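Local coordinates for methyltransferase (Geobacter sulfurreducens PCA, PDB 3C3P) that probably transfers a methyl group from S-adenosyl-L-methionine to an oxygen atom of its substrate, as an O-methyltransferase, at the interface of chains A and B. Sequence-based numbering; all coordinates share one arbitrary frame. Chains: chain A/B, Methyltransferase.

The interface of chains A and B. Residues chain A 193-195; chain B 46, 49-50.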
# COMPACT_ATOMS: atom_id res chain seq x y z
N PHE A 193 -6.98 11.28 1.57
CA PHE A 193 -7.55 9.99 1.95
C PHE A 193 -6.38 9.26 2.65
O PHE A 193 -5.35 8.94 2.04
CB PHE A 193 -8.12 9.15 0.82
CG PHE A 193 -8.68 7.84 1.31
CD1 PHE A 193 -10.00 7.75 1.71
CD2 PHE A 193 -7.85 6.72 1.43
CE1 PHE A 193 -10.52 6.54 2.19
CE2 PHE A 193 -8.34 5.52 1.90
CZ PHE A 193 -9.68 5.43 2.30
N THR A 194 -6.58 8.93 3.91
CA THR A 194 -5.51 8.33 4.70
C THR A 194 -5.78 6.99 5.37
O THR A 194 -6.90 6.62 5.67
CB THR A 194 -5.12 9.35 5.88
OG1 THR A 194 -4.80 10.66 5.36
CG2 THR A 194 -3.92 8.87 6.69
N THR A 195 -4.71 6.24 5.55
CA THR A 195 -4.79 4.99 6.28
C THR A 195 -3.41 4.73 6.86
O THR A 195 -2.40 5.23 6.36
CB THR A 195 -5.26 3.82 5.43
OG1 THR A 195 -5.74 2.78 6.31
CG2 THR A 195 -4.12 3.29 4.47
N ARG B 46 -10.58 0.26 3.16
CA ARG B 46 -9.91 1.54 2.98
C ARG B 46 -8.58 1.36 2.21
O ARG B 46 -8.22 2.18 1.37
CB ARG B 46 -9.75 2.29 4.31
CG ARG B 46 -11.10 2.78 4.90
CD ARG B 46 -10.97 3.50 6.24
NE ARG B 46 -10.14 4.69 6.16
CZ ARG B 46 -10.59 5.87 5.77
NH1 ARG B 46 -11.85 6.00 5.41
NH2 ARG B 46 -9.77 6.88 5.72
N TYR B 49 -9.24 0.77 -1.46
CA TYR B 49 -9.57 2.05 -2.10
C TYR B 49 -8.29 2.84 -2.43
O TYR B 49 -8.08 3.27 -3.56
CB TYR B 49 -10.54 2.90 -1.21
CG TYR B 49 -10.80 4.27 -1.75
CD1 TYR B 49 -11.85 4.51 -2.62
CD2 TYR B 49 -9.97 5.34 -1.41
CE1 TYR B 49 -12.07 5.79 -3.19
CE2 TYR B 49 -10.19 6.62 -1.95
CZ TYR B 49 -11.26 6.84 -2.84
OH TYR B 49 -11.47 8.09 -3.39
N LEU B 50 -7.42 2.93 -1.45
CA LEU B 50 -6.14 3.64 -1.57
C LEU B 50 -5.31 3.09 -2.71
O LEU B 50 -4.83 3.79 -3.56
CB LEU B 50 -5.33 3.48 -0.27
CG LEU B 50 -3.93 4.11 -0.29
CD1 LEU B 50 -4.00 5.59 -0.64
CD2 LEU B 50 -3.21 3.89 1.04
O HOH W 1 -7.89 3.74 7.72
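A:Phe193 pushes its ring between the side chains of B:Arg46 and B:Tyr49, which take opposite faces of it. A:Phe193 and B:Arg46 bury the most surface in this patch, 82 and 70 Å². The guanidinium of B:Arg46 lies over one face, with NH2 4.0 Å from the ring centroid and offset toward the rim. This is a cation-pi contact. The two planes are tilted 28° from each other. On the other face B:Tyr49 crosses at a slant, with the CD2 and CE2 side of its ring turned to the phenyl; CD2 sits over the centre of the phenyl ring, 3.7 Å from A:Phe193 CE2. The ring reaches this slot because its CG is anti to the backbone N (chi1 180°). Toward its far end, ring carbon CE2 of A:Phe193 comes within 3.4 Å of the backbone O of B:Arg46.

The B:Arg46 chain bends at chi3 (60°), which folds the guanidinium back over the phenyl ring. The same NH2 donates a hydrogen bond to the backbone O of A:Thr194, 2.9 Å away. NH2 lies in the carbonyl plane, while the oxygen sits a little out of the guanidinium plane. The bond and the ring together limit how the guanidinium can turn. NE is used as well: water 1 lies 2.9 Å from B:Arg46 NE and also contacts the hydroxyl OG1 of A:Thr195, bridging the chains. Nearby, methyl CG2 of A:Thr195 packs on methyl CD2 of B:Leu50 at 3.6 Å. Cutting A:Phe193 back to an alanine is likely to open a gap between B:Arg46 and B:Tyr49 and leave the guanidinium without its aromatic support, freer to swing.

The A residues follow one another along strand 192-197, and the B residues lie on helix 42-55. The patch is thus a strand-against-helix contact within a two-fold interface, and a twin occurs with the chains exchanged. The two copies form the deposited assembly, which may represent a biological dimer.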